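Local coordinates for PAC2 family protein (Mycobacterium tuberculosis, PDB 2WAM) that is of unknown function but belongs to the PAC2 family and represents a duplicated gene family in actinobacteria, at residues S76-A81 and T180-V185; I191-H196 and Q255-Q260; V69-G74 and I176-V181. All coordinates share one frame; numbering follows the deposited sequence.

Contact 1 of 3, residues S76-A81 and T180-V185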
loop_
_atom_site.group_PDB
_atom_site.type_symbol
_atom_site.label_atom_id
_atom_site.label_comp_id
_atom_site.label_asym_id
_atom_site.label_seq_id
_atom_site.Cartn_x
_atom_site.Cartn_y
_atom_site.Cartn_z
ATOM N N SER A 76 -30.392 -12.565 7.790
ATOM C CA SER A 76 -31.552 -13.296 8.260
ATOM C C SER A 76 -31.476 -14.691 7.676
ATOM O O SER A 76 -31.509 -14.851 6.455
ATOM C CB SER A 76 -32.837 -12.615 7.798
ATOM O OG SER A 76 -33.955 -13.465 7.979
ATOM N N ASP A 77 -31.380 -15.689 8.552
ATOM C CA ASP A 77 -31.119 -17.069 8.150
ATOM C C ASP A 77 -32.138 -18.076 8.673
ATOM O O ASP A 77 -31.770 -19.158 9.133
ATOM C CB ASP A 77 -29.722 -17.473 8.601
ATOM C CG ASP A 77 -28.655 -16.691 7.892
ATOM O OD1 ASP A 77 -28.547 -16.865 6.662
ATOM O OD2 ASP A 77 -27.951 -15.891 8.549
ATOM N N ALA A 78 -33.414 -17.721 8.585
ATOM C CA ALA A 78 -34.484 -18.618 8.979
ATOM C C ALA A 78 -34.441 -19.886 8.138
ATOM O O ALA A 78 -34.346 -19.824 6.906
ATOM C CB ALA A 78 -35.834 -17.930 8.832
ATOM N N GLY A 79 -34.521 -21.027 8.818
ATOM C CA GLY A 79 -34.471 -22.329 8.179
ATOM C C GLY A 79 -33.070 -22.657 7.700
ATOM O O GLY A 79 -32.853 -23.669 7.043
ATOM N N HIS A 80 -32.116 -21.795 8.037
ATOM C CA HIS A 80 -30.771 -21.891 7.490
ATOM C C HIS A 80 -30.844 -22.021 5.971
ATOM O O HIS A 80 -29.957 -22.593 5.346
ATOM C CB HIS A 80 -30.016 -23.064 8.118
ATOM C CG HIS A 80 -29.972 -23.015 9.618
ATOM N ND1 HIS A 80 -30.029 -24.146 10.407
ATOM C CD2 HIS A 80 -29.898 -21.964 10.472
ATOM C CE1 HIS A 80 -29.982 -23.792 11.681
ATOM N NE2 HIS A 80 -29.911 -22.474 11.747
ATOM N N ALA A 81 -31.900 -21.468 5.383
ATOM C CA ALA A 81 -32.192 -21.695 3.969
ATOM C C ALA A 81 -31.113 -21.198 3.001
ATOM O O ALA A 81 -30.897 -21.812 1.956
ATOM C CB ALA A 81 -33.554 -21.126 3.596
ATOM N N THR A 180 -34.251 -14.964 3.452
ATOM C CA THR A 180 -35.267 -15.588 4.286
ATOM C C THR A 180 -35.816 -14.540 5.237
ATOM O O THR A 180 -35.176 -13.517 5.504
ATOM C CB THR A 180 -34.702 -16.705 5.194
ATOM O OG1 THR A 180 -34.004 -16.110 6.300
ATOM C CG2 THR A 180 -33.778 -17.649 4.447
ATOM N N VAL A 181 -37.002 -14.816 5.760
ATOM C CA VAL A 181 -37.569 -14.042 6.852
ATOM C C VAL A 181 -38.529 -14.979 7.577
ATOM O O VAL A 181 -39.225 -15.767 6.939
ATOM C CB VAL A 181 -38.281 -12.758 6.343
ATOM C CG1 VAL A 181 -39.389 -13.101 5.359
ATOM C CG2 VAL A 181 -38.835 -11.944 7.504
ATOM N N PRO A 182 -38.530 -14.942 8.913
ATOM C CA PRO A 182 -39.504 -15.751 9.656
ATOM C C PRO A 182 -40.867 -15.084 9.572
ATOM O O PRO A 182 -40.921 -13.866 9.637
ATOM C CB PRO A 182 -38.987 -15.710 11.099
ATOM C CG PRO A 182 -37.598 -15.114 11.018
ATOM C CD PRO A 182 -37.581 -14.253 9.799
ATOM N N MET A 183 -41.933 -15.860 9.402
ATOM C CA MET A 183 -43.281 -15.311 9.338
ATOM C C MET A 183 -44.239 -16.232 10.068
ATOM O O MET A 183 -43.967 -17.424 10.249
ATOM C CB MET A 183 -43.743 -15.141 7.886
ATOM C CG MET A 183 -42.886 -14.190 7.069
ATOM S SD MET A 183 -43.141 -12.453 7.497
ATOM C CE MET A 183 -44.751 -12.163 6.773
ATOM N N ALA A 184 -45.361 -15.673 10.497
ATOM C CA ALA A 184 -46.414 -16.473 11.097
ATOM C C ALA A 184 -47.127 -17.296 10.016
ATOM O O ALA A 184 -48.173 -16.894 9.512
ATOM C CB ALA A 184 -47.388 -15.579 11.824
ATOM N N VAL A 185 -46.540 -18.437 9.656
ATOM C CA VAL A 185 -47.105 -19.355 8.661
ATOM C C VAL A 185 -46.817 -20.791 9.081
ATOM O O VAL A 185 -45.825 -21.052 9.745
ATOM C CB VAL A 185 -46.515 -19.128 7.235
ATOM C CG1 VAL A 185 -47.081 -17.866 6.595
ATOM C CG2 VAL A 185 -44.988 -19.088 7.271
#

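Contact 2 of 3, residues I191-H196 and Q255-Q260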
loop_
_atom_site.group_PDB
_atom_site.type_symbol
_atom_site.label_atom_id
_atom_site.label_comp_id
_atom_site.label_asym_id
_atom_site.label_seq_id
_atom_site.Cartn_x
_atom_site.Cartn_y
_atom_site.Cartn_z
ATOM N N ILE A 191 -45.177 -22.943 0.575
ATOM C CA ILE A 191 -44.179 -21.962 0.938
ATOM C C ILE A 191 -44.361 -20.701 0.109
ATOM O O ILE A 191 -44.398 -20.758 -1.115
ATOM C CB ILE A 191 -42.769 -22.510 0.732
ATOM C CG1 ILE A 191 -42.440 -23.534 1.818
ATOM C CG2 ILE A 191 -41.743 -21.372 0.711
ATOM C CD1 ILE A 191 -41.084 -24.191 1.624
ATOM N N THR A 192 -44.488 -19.562 0.781
ATOM C CA THR A 192 -44.672 -18.300 0.087
ATOM C C THR A 192 -43.377 -17.524 0.089
ATOM O O THR A 192 -42.407 -17.914 0.738
ATOM C CB THR A 192 -45.813 -17.452 0.700
ATOM O OG1 THR A 192 -45.638 -17.351 2.116
ATOM C CG2 THR A 192 -47.163 -18.100 0.419
ATOM N N MET A 193 -43.369 -16.404 -0.618
ATOM C CA MET A 193 -42.122 -15.746 -0.947
ATOM C C MET A 193 -42.384 -14.309 -1.365
ATOM O O MET A 193 -43.354 -14.041 -2.070
ATOM C CB MET A 193 -41.505 -16.516 -2.101
ATOM C CG MET A 193 -40.105 -16.155 -2.457
ATOM S SD MET A 193 -39.503 -17.440 -3.547
ATOM C CE MET A 193 -38.998 -18.657 -2.336
ATOM N N THR A 194 -41.542 -13.380 -0.924
ATOM C CA THR A 194 -41.673 -12.006 -1.409
ATOM C C THR A 194 -40.576 -11.622 -2.416
ATOM O O THR A 194 -39.391 -11.563 -2.094
ATOM C CB THR A 194 -41.835 -10.947 -0.274
ATOM O OG1 THR A 194 -40.566 -10.595 0.276
ATOM C CG2 THR A 194 -42.725 -11.462 0.817
ATOM N N ALA A 195 -41.011 -11.367 -3.644
ATOM C CA ALA A 195 -40.131 -11.069 -4.756
ATOM C C ALA A 195 -39.857 -9.579 -4.860
ATOM O O ALA A 195 -40.722 -8.759 -4.568
ATOM C CB ALA A 195 -40.764 -11.564 -6.042
ATOM N N HIS A 196 -38.644 -9.234 -5.277
ATOM C CA HIS A 196 -38.316 -7.856 -5.628
ATOM C C HIS A 196 -37.455 -7.809 -6.888
ATOM O O HIS A 196 -36.695 -8.737 -7.178
ATOM C CB HIS A 196 -37.669 -7.085 -4.460
ATOM C CG HIS A 196 -36.794 -7.921 -3.583
ATOM N ND1 HIS A 196 -35.424 -7.769 -3.540
ATOM C CD2 HIS A 196 -37.092 -8.908 -2.704
ATOM C CE1 HIS A 196 -34.918 -8.626 -2.675
ATOM N NE2 HIS A 196 -35.906 -9.333 -2.157
ATOM N N GLN A 255 -35.017 -25.410 -1.120
ATOM C CA GLN A 255 -35.546 -25.913 -2.378
ATOM C C GLN A 255 -36.448 -24.876 -3.074
ATOM O O GLN A 255 -36.321 -24.636 -4.274
ATOM C CB GLN A 255 -36.280 -27.227 -2.161
ATOM C CG GLN A 255 -36.908 -27.764 -3.410
ATOM C CD GLN A 255 -37.793 -28.958 -3.136
ATOM O OE1 GLN A 255 -37.749 -29.552 -2.058
ATOM N NE2 GLN A 255 -38.600 -29.319 -4.116
ATOM N N ALA A 256 -37.346 -24.251 -2.319
ATOM C CA ALA A 256 -38.203 -23.229 -2.898
ATOM C C ALA A 256 -37.368 -22.110 -3.526
ATOM O O ALA A 256 -37.615 -21.705 -4.665
ATOM C CB ALA A 256 -39.155 -22.671 -1.859
ATOM N N LEU A 257 -36.380 -21.611 -2.785
ATOM C CA LEU A 257 -35.493 -20.588 -3.330
ATOM C C LEU A 257 -34.864 -21.050 -4.645
ATOM O O LEU A 257 -34.955 -20.361 -5.657
ATOM C CB LEU A 257 -34.407 -20.216 -2.330
ATOM C CG LEU A 257 -34.829 -19.309 -1.171
ATOM C CD1 LEU A 257 -33.722 -19.153 -0.119
ATOM C CD2 LEU A 257 -35.227 -17.970 -1.709
ATOM N N LEU A 258 -34.234 -22.222 -4.634
ATOM C CA LEU A 258 -33.545 -22.712 -5.824
ATOM C C LEU A 258 -34.487 -22.964 -7.008
ATOM O O LEU A 258 -34.118 -22.748 -8.161
ATOM C CB LEU A 258 -32.710 -23.957 -5.508
ATOM C CG LEU A 258 -31.478 -23.744 -4.611
ATOM C CD1 LEU A 258 -30.542 -24.936 -4.690
ATOM C CD2 LEU A 258 -30.733 -22.465 -4.951
ATOM N N GLU A 259 -35.703 -23.419 -6.727
ATOM C CA GLU A 259 -36.665 -23.655 -7.795
ATOM C C GLU A 259 -36.950 -22.334 -8.481
ATOM O O GLU A 259 -37.162 -22.276 -9.692
ATOM C CB GLU A 259 -37.948 -24.281 -7.247
ATOM C CG GLU A 259 -37.811 -25.767 -6.988
ATOM C CD GLU A 259 -39.005 -26.357 -6.272
ATOM O OE1 GLU A 259 -39.692 -25.611 -5.549
ATOM O OE2 GLU A 259 -39.250 -27.576 -6.424
ATOM N N GLN A 260 -36.922 -21.268 -7.689
ATOM C CA GLN A 260 -37.159 -19.928 -8.191
ATOM C C GLN A 260 -35.982 -19.413 -9.026
ATOM O O GLN A 260 -36.185 -18.863 -10.107
ATOM C CB GLN A 260 -37.466 -18.991 -7.026
ATOM C CG GLN A 260 -38.139 -17.701 -7.435
ATOM C CD GLN A 260 -39.336 -17.943 -8.327
ATOM O OE1 GLN A 260 -39.406 -17.416 -9.445
ATOM N NE2 GLN A 260 -40.283 -18.760 -7.847
#

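Contact 3 of 3, residues V69-G74 and I176-V181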
loop_
_atom_site.group_PDB
_atom_site.type_symbol
_atom_site.label_atom_id
_atom_site.label_comp_id
_atom_site.label_asym_id
_atom_site.label_seq_id
_atom_site.Cartn_x
_atom_site.Cartn_y
_atom_site.Cartn_z
ATOM N N VAL A 69 -25.852 -15.377 -8.898
ATOM C CA VAL A 69 -26.655 -15.644 -7.711
ATOM C C VAL A 69 -25.833 -15.272 -6.487
ATOM O O VAL A 69 -24.681 -15.681 -6.381
ATOM C CB VAL A 69 -27.022 -17.147 -7.600
ATOM C CG1 VAL A 69 -27.878 -17.388 -6.387
ATOM C CG2 VAL A 69 -27.721 -17.629 -8.856
ATOM N N HIS A 70 -26.407 -14.495 -5.571
ATOM C CA HIS A 70 -25.732 -14.193 -4.300
ATOM C C HIS A 70 -26.485 -14.742 -3.091
ATOM O O HIS A 70 -27.701 -14.548 -2.942
ATOM C CB HIS A 70 -25.364 -12.693 -4.131
ATOM C CG HIS A 70 -26.498 -11.734 -4.347
ATOM N ND1 HIS A 70 -27.027 -10.966 -3.330
ATOM C CD2 HIS A 70 -27.169 -11.377 -5.470
ATOM C CE1 HIS A 70 -27.985 -10.193 -3.813
ATOM N NE2 HIS A 70 -28.093 -10.423 -5.110
ATOM N N ALA A 71 -25.735 -15.437 -2.239
ATOM C CA ALA A 71 -26.284 -16.095 -1.057
ATOM C C ALA A 71 -25.380 -15.886 0.148
ATOM O O ALA A 71 -24.381 -16.580 0.305
ATOM C CB ALA A 71 -26.467 -17.585 -1.325
ATOM N N LEU A 72 -25.748 -14.937 1.004
ATOM C CA LEU A 72 -24.913 -14.545 2.133
ATOM C C LEU A 72 -25.586 -14.786 3.492
ATOM O O LEU A 72 -26.766 -14.492 3.686
ATOM C CB LEU A 72 -24.460 -13.081 1.978
ATOM C CG LEU A 72 -23.762 -12.711 0.658
ATOM C CD1 LEU A 72 -23.425 -11.235 0.593
ATOM C CD2 LEU A 72 -22.509 -13.550 0.453
ATOM N N GLU A 73 -24.819 -15.326 4.431
ATOM C CA GLU A 73 -25.336 -15.675 5.746
ATOM C C GLU A 73 -24.907 -14.658 6.786
ATOM O O GLU A 73 -23.790 -14.158 6.739
ATOM C CB GLU A 73 -24.821 -17.044 6.167
ATOM C CG GLU A 73 -24.746 -18.048 5.049
ATOM C CD GLU A 73 -23.919 -19.254 5.429
ATOM O OE1 GLU A 73 -23.796 -19.529 6.644
ATOM O OE2 GLU A 73 -23.396 -19.920 4.515
ATOM N N GLY A 74 -25.788 -14.376 7.740
ATOM C CA GLY A 74 -25.483 -13.427 8.792
ATOM C C GLY A 74 -26.517 -12.325 8.945
ATOM O O GLY A 74 -26.556 -11.646 9.966
ATOM N N ILE A 176 -29.389 -12.326 -9.100
ATOM C CA ILE A 176 -30.472 -12.878 -8.289
ATOM C C ILE A 176 -30.035 -13.062 -6.835
ATOM O O ILE A 176 -29.109 -13.818 -6.558
ATOM C CB ILE A 176 -30.921 -14.261 -8.816
ATOM C CG1 ILE A 176 -31.188 -14.216 -10.315
ATOM C CG2 ILE A 176 -32.137 -14.766 -8.064
ATOM C CD1 ILE A 176 -31.719 -15.502 -10.865
ATOM N N GLY A 177 -30.722 -12.389 -5.911
ATOM C CA GLY A 177 -30.417 -12.516 -4.500
ATOM C C GLY A 177 -31.318 -13.461 -3.715
ATOM O O GLY A 177 -32.521 -13.583 -3.978
ATOM N N LEU A 178 -30.731 -14.129 -2.729
ATOM C CA LEU A 178 -31.498 -15.014 -1.871
ATOM C C LEU A 178 -31.705 -14.424 -0.475
ATOM O O LEU A 178 -30.805 -13.798 0.089
ATOM C CB LEU A 178 -30.820 -16.376 -1.768
ATOM C CG LEU A 178 -30.490 -17.075 -3.085
ATOM C CD1 LEU A 178 -30.165 -18.555 -2.833
ATOM C CD2 LEU A 178 -31.636 -16.909 -4.063
ATOM N N GLY A 179 -32.906 -14.630 0.064
ATOM C CA GLY A 179 -33.241 -14.196 1.404
ATOM C C GLY A 179 -34.226 -15.104 2.131
ATOM O O GLY A 179 -34.934 -15.922 1.525
ATOM N N THR A 180 -34.251 -14.964 3.452
ATOM C CA THR A 180 -35.267 -15.588 4.286
ATOM C C THR A 180 -35.816 -14.540 5.237
ATOM O O THR A 180 -35.176 -13.517 5.504
ATOM C CB THR A 180 -34.702 -16.705 5.194
ATOM O OG1 THR A 180 -34.004 -16.110 6.300
ATOM C CG2 THR A 180 -33.778 -17.649 4.447
ATOM N N VAL A 181 -37.002 -14.816 5.760
ATOM C CA VAL A 181 -37.569 -14.042 6.852
ATOM C C VAL A 181 -38.529 -14.979 7.577
ATOM O O VAL A 181 -39.225 -15.767 6.939
ATOM C CB VAL A 181 -38.281 -12.758 6.343
ATOM C CG1 VAL A 181 -39.389 -13.101 5.359
ATOM C CG2 VAL A 181 -38.835 -11.944 7.504
HETATM O O HOH W 1 -28.106 -13.435 0.557
#

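Contact 1 of 3, residues S76-A81 and T180-V185
S76, A78 and A81 close around the side chain of T180 at the C-terminal end of two neighbouring parallel strands of the α/β core. Segment 76-81 runs through the loop after strand 67-73 to the first residue of helix 81-92, with H80 at the N-cap position, and on its way folds over strand 174-183. The tight part is polar at its centre. T180 OG1 donates to S76 O at 2.8 Å and also receives the backbone N-H of A78, whose N lies 2.9 Å from OG1. In return S76 OG donates to T180 O, so the same two residues are tied by bonds running both ways; each hydroxyl approaches its carbonyl from well above the carbonyl plane. The S76 side chain gets there with OG anti to its own backbone N (chi1 167°). T180 holds OG1 between its backbone N and carbonyl carbon (chi1 76°), which turns it into the loop and leaves CG2 for the helix start.

Toward P182 the contact becomes looser and mainly apolar: A78 CB meets P182 CG at 4.0 Å. Q342 of helix 333-343 touches both S76 and P182 there. On the partly exposed side D77 turns its CB away from the strand, and its OD2 takes the N-H of G74 instead. At the helix start, the T180 methyl CG2 rests against A81 CB, 3.6 Å away.

Contact 2 of 3, residues I191-H196 and Q255-Q260
M193 reaches from strand 193-197 onto helix 251-265 and carries most of this contact. From CB the chain runs out extended, with CG anti to the backbone N (chi1 -170°), so that CB and CG serve to bring the sulfur across to the helix. SD then lies alongside Q260, 4.1 Å from CG of that residue, the two side chains running in opposite senses. The bend at chi3 (-83°) turns the terminal methyl aside onto A256 and L257. There CE touches A256 CB at 4.0 Å and also L257 CD2 at 3.9 Å, where the thioether and the leucine cross at a slant. I191 adds a second methyl contact, CG2 meeting A256 CB at 3.9 Å.

This is helix-on-sheet packing at a border of the mixed sheet, where 193-197 is an outermost strand within the chain. Strand 193-196 and helix 255-260 run 34° apart, with a closest approach of their axes of 11.1 Å. V239 of the adjoining strand 234-242 touches both I191 and M193, and F206 lies against Q260.

Methyls, a thioether and the aliphatic part of a glutamine do nearly all the touching, with M193 CE also resting on the helix backbone, which implies a join held by dispersion and by fit of shape, with no polar bond across it to fix a direction.

Contact 3 of 3, residues V69-G74 and I176-V181
H70 lays its imidazole across the neighbouring strand at G177. The ring is put there by a first torsion of 52°, which sets CG between the backbone N and the carbonyl carbon and folds the side chain over strand 174-183. G177 has no CB on that side, and its CA sits over one face of the ring, 3.5 Å from the centroid, as a CH-pi contact displaced toward the rim. The ring's polar end is held from a third element: ND1 is hydrogen-bonded to S220 OG in helix 219-229, which limits its rotation about chi2.

Beneath the ring the backbones are joined in parallel register. H70 N donates to I176 O at 3.0 Å, and L178 N returns a bond to H70 O at 3.1 Å. These two strands are neighbours in the interior of the mixed sheet of the PAC2 α/β fold, with 143-148 beyond one and 234-242 beyond the other.

The other side-chain pairs across the contact are apolar. V69 holds CG1 anti to its backbone N (chi1 -179°), and that branch leans against L178 CG at 4.2 Å. L178 CD1 meets A71 CB at 4.1 Å. V261 of helix 251-265 touches both V69 and L178, while I82 of helix 81-92 touches A71 and L178.

Beyond A71 and L178 the strands draw apart, and a water takes over the pairing. It accepts from L72 N at 2.8 Å and donates to L178 O at the same distance. Past it, G74 O, just after strand 67-73, is hydrogen-bonded to R110 NH2 of the second subunit.

Contacts 1 and 3 are buried and use the same strand, 174-183, sharing T180 and V181: contact 3 pairs its earlier half with strand 67-73 near the centre of the chain, and contact 1 takes over where the two have parted. Contact 2 lies nearer the surface, at the sheet's border strand. The chemistry follows: backbone pairing with a ring over glycine in contact 3, hydroxyls bonded to main chain in contact 1, apolar packing alone in contact 2. L257 of contact 2 joins all three, since its CD1 touches A81 CB of contact 1 and G179 O of contact 3.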